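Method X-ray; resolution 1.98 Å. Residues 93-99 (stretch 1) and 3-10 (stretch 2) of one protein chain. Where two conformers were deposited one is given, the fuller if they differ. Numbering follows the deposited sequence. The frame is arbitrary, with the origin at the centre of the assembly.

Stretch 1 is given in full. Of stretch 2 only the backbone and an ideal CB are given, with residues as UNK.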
# COMPACT_ATOMS: atom_id res chain seq x y z
N GLN C 93 0.15 7.56 23.11
CA GLN C 93 -0.60 6.44 23.70
C GLN C 93 -0.08 5.14 23.09
O GLN C 93 0.01 4.09 23.75
CB GLN C 93 -2.10 6.57 23.39
CG GLN C 93 -2.85 7.54 24.30
CD GLN C 93 -4.22 7.90 23.77
OE1 GLN C 93 -4.94 7.05 23.25
NE2 GLN C 93 -4.59 9.16 23.92
N LEU C 94 0.23 5.20 21.80
CA LEU C 94 0.75 4.03 21.11
C LEU C 94 2.18 3.74 21.60
O LEU C 94 2.55 2.61 21.93
CB LEU C 94 0.76 4.31 19.60
CG LEU C 94 1.42 3.23 18.74
CD1 LEU C 94 0.60 1.92 18.77
CD2 LEU C 94 1.55 3.78 17.31
N ASN C 95 2.98 4.81 21.65
CA ASN C 95 4.37 4.69 22.04
C ASN C 95 4.85 5.92 22.84
O ASN C 95 5.33 6.91 22.30
CB ASN C 95 5.24 4.48 20.77
CG ASN C 95 6.69 4.08 21.12
OD1 ASN C 95 7.10 4.17 22.27
ND2 ASN C 95 7.48 3.66 20.11
N PRO C 96 4.77 5.83 24.18
CA PRO C 96 5.18 6.89 25.10
C PRO C 96 6.68 7.00 25.29
O PRO C 96 7.13 7.82 26.05
CB PRO C 96 4.49 6.52 26.42
CG PRO C 96 4.49 5.00 26.39
CD PRO C 96 4.20 4.66 24.91
N ASP C 97 7.44 6.17 24.59
CA ASP C 97 8.89 6.15 24.76
C ASP C 97 9.69 6.91 23.70
O ASP C 97 10.91 6.94 23.72
CB ASP C 97 9.37 4.69 24.85
CG ASP C 97 8.80 3.98 26.10
OD1 ASP C 97 8.59 4.68 27.10
OD2 ASP C 97 8.56 2.76 26.08
N ILE C 98 9.01 7.53 22.77
CA ILE C 98 9.79 8.29 21.79
C ILE C 98 9.42 9.77 21.93
O ILE C 98 8.45 10.09 22.63
CB ILE C 98 9.53 7.77 20.34
CG1 ILE C 98 8.02 7.69 20.06
CG2 ILE C 98 10.25 6.42 20.16
CD1 ILE C 98 7.71 7.32 18.62
N GLN C 99 10.22 10.66 21.32
CA GLN C 99 9.98 12.10 21.36
C GLN C 99 8.95 12.55 20.30
O GLN C 99 9.18 12.41 19.08
CB GLN C 99 11.32 12.83 21.14
CG GLN C 99 11.22 14.35 21.04
CD GLN C 99 10.50 15.00 22.22
OE1 GLN C 99 10.78 14.69 23.38
NE2 GLN C 99 9.58 15.92 21.92
N UNK C 3 15.33 -2.74 28.02
CA UNK C 3 14.55 -3.96 27.91
C UNK C 3 13.13 -3.76 27.39
O UNK C 3 12.58 -4.63 26.70
CB UNK C 3 14.49 -4.64 29.28
N UNK C 4 12.51 -2.64 27.74
CA UNK C 4 11.15 -2.39 27.28
C UNK C 4 11.22 -2.18 25.78
O UNK C 4 10.37 -2.72 25.06
CB UNK C 4 10.52 -1.19 27.99
N UNK C 5 12.22 -1.43 25.31
CA UNK C 5 12.37 -1.22 23.87
C UNK C 5 12.64 -2.54 23.15
O UNK C 5 12.09 -2.82 22.06
CB UNK C 5 13.50 -0.23 23.59
N UNK C 6 13.46 -3.39 23.76
CA UNK C 6 13.76 -4.66 23.12
C UNK C 6 12.49 -5.49 22.81
O UNK C 6 12.30 -6.02 21.71
CB UNK C 6 14.70 -5.47 24.02
N UNK C 7 11.57 -5.54 23.78
CA UNK C 7 10.32 -6.26 23.62
C UNK C 7 9.38 -5.59 22.61
O UNK C 7 8.78 -6.23 21.73
CB UNK C 7 9.62 -6.38 24.98
N UNK C 8 9.29 -4.29 22.74
CA UNK C 8 8.40 -3.51 21.88
C UNK C 8 8.79 -3.65 20.41
O UNK C 8 7.93 -3.85 19.54
CB UNK C 8 8.42 -2.04 22.29
N UNK C 9 10.09 -3.56 20.13
CA UNK C 9 10.56 -3.65 18.73
C UNK C 9 11.02 -5.03 18.29
O UNK C 9 11.60 -5.21 17.20
CB UNK C 9 11.72 -2.67 18.52
N UNK C 10 10.71 -6.01 19.11
CA UNK C 10 11.17 -7.36 18.83
C UNK C 10 10.90 -7.94 17.45
O UNK C 10 11.80 -8.54 16.87
CB UNK C 10 10.54 -8.30 19.86

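Position 3 starts the helical part of stretch 2. Nothing of stretch 1 lies within 5.5 Å of its ideal CB, so stretch 1 sets no preference. The residue is Asp3.

Position 4 points its CA-to-CB bond toward stretch 1. The ideal CB is 4.8 Å from Asp97 OD2. A carboxylate this near favours a donor, either a long basic chain or a shorter polar one. The residue is Arg4, with chi1 and chi2 both t. Its guanidinium meets the carboxylate edge-on in a two-point salt bridge. NE donates to Asp97 OD2 at 2.9 Å, and NH2 donates to Asp97 OD1 at 3.2 Å.

Position 5 points sideways, with open space around its CB. Small or polar residues would fit, and an acid would gain nothing from Asp97. The residue is Asp5. The end of its side chain comes nearer, leaving OD1 4.2 Å from Asp97 OD2. These are like charges, and no hydrogen bond joins them.

Positions 6 and 7 are out of reach of stretch 1, and many helix-compatible residues would do. They are Phe6 and Met7.

Position 8 points toward stretch 1 across a gap; its CA is 9.1 Å from the CA of Asn95. Acceptors lie beyond: Leu94 O, where the helix of stretch 1 ends, Asn95 OD1 and the Asp97 carboxylate. A long donor suits, lysine or arginine, and several acceptors favour a head with several N-H groups. The residue is Arg8. NH1 donates to Leu94 O at 3.1 Å, near the guanidinium plane. Asn95 OD1 lies over one face, 3.5 Å from Arg8 CZ, and itself accepts from Asp97 N at 3.1 Å within the type I turn. Arg8 NE and Asp97 OD2, 4.0 Å apart, are too far for a salt bridge. A water links the two side chains instead, accepting from Arg8 NH2 at 2.5 Å and donating to Asp97 OD2 at 2.8 Å.

Position 9 leaves helical phi/psi, and its CB points sideways. Asn95 ND2 and the Ile98 side chain are distant from the CB. A long residue ending in an acceptor could reach the amide, and a flat one could also pass near Ile98. The residue is Tyr9. Asn95 ND2 donates to Tyr9 OH at 3.0 Å, at the ring edge.

Position 10 is out of reach, so stretch 1 leaves the choice free. The residue is Ser10; its OG donates to Met7 O at 2.8 Å.

Stretch 2 (3-10) DRDFMRYS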
# COMPACT_ATOMS: atom_id res chain seq x y z
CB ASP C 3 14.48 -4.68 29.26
CG ASP C 3 15.40 -5.88 29.32
OD1 ASP C 3 16.63 -5.68 29.32
OD2 ASP C 3 14.88 -7.02 29.34
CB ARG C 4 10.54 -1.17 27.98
CG ARG C 4 9.02 -1.09 27.84
CD ARG C 4 8.36 -0.04 28.73
NE ARG C 4 8.93 1.30 28.56
CZ ARG C 4 10.02 1.74 29.20
NH1 ARG C 4 10.65 0.96 30.07
NH2 ARG C 4 10.47 2.96 28.97
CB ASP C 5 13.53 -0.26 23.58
CG ASP C 5 13.27 1.17 24.09
OD1 ASP C 5 12.08 1.56 24.20
OD2 ASP C 5 14.25 1.89 24.38
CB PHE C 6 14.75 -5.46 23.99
CG PHE C 6 15.33 -6.61 23.28
CD1 PHE C 6 14.84 -7.89 23.49
CD2 PHE C 6 16.27 -6.40 22.27
CE1 PHE C 6 15.28 -8.96 22.68
CE2 PHE C 6 16.71 -7.45 21.46
CZ PHE C 6 16.22 -8.73 21.66
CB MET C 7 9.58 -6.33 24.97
CG MET C 7 10.15 -7.38 25.93
SD MET C 7 9.97 -9.08 25.29
CE MET C 7 8.49 -8.98 24.06
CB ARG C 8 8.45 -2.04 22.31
CG ARG C 8 7.70 -1.08 21.35
CD ARG C 8 7.92 0.39 21.76
NE ARG C 8 7.12 0.74 22.94
CZ ARG C 8 5.82 1.01 22.89
NH1 ARG C 8 5.17 0.96 21.74
NH2 ARG C 8 5.16 1.34 24.00
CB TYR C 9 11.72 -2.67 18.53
CG TYR C 9 11.34 -1.30 19.00
CD1 TYR C 9 12.07 -0.64 20.00
CD2 TYR C 9 10.26 -0.63 18.41
CE1 TYR C 9 11.73 0.66 20.40
CE2 TYR C 9 9.92 0.65 18.80
CZ TYR C 9 10.65 1.29 19.79
OH TYR C 9 10.26 2.54 20.20
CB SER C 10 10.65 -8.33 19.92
OG SER C 10 9.25 -8.37 19.93
O HOH W 1 6.07 1.57 26.36
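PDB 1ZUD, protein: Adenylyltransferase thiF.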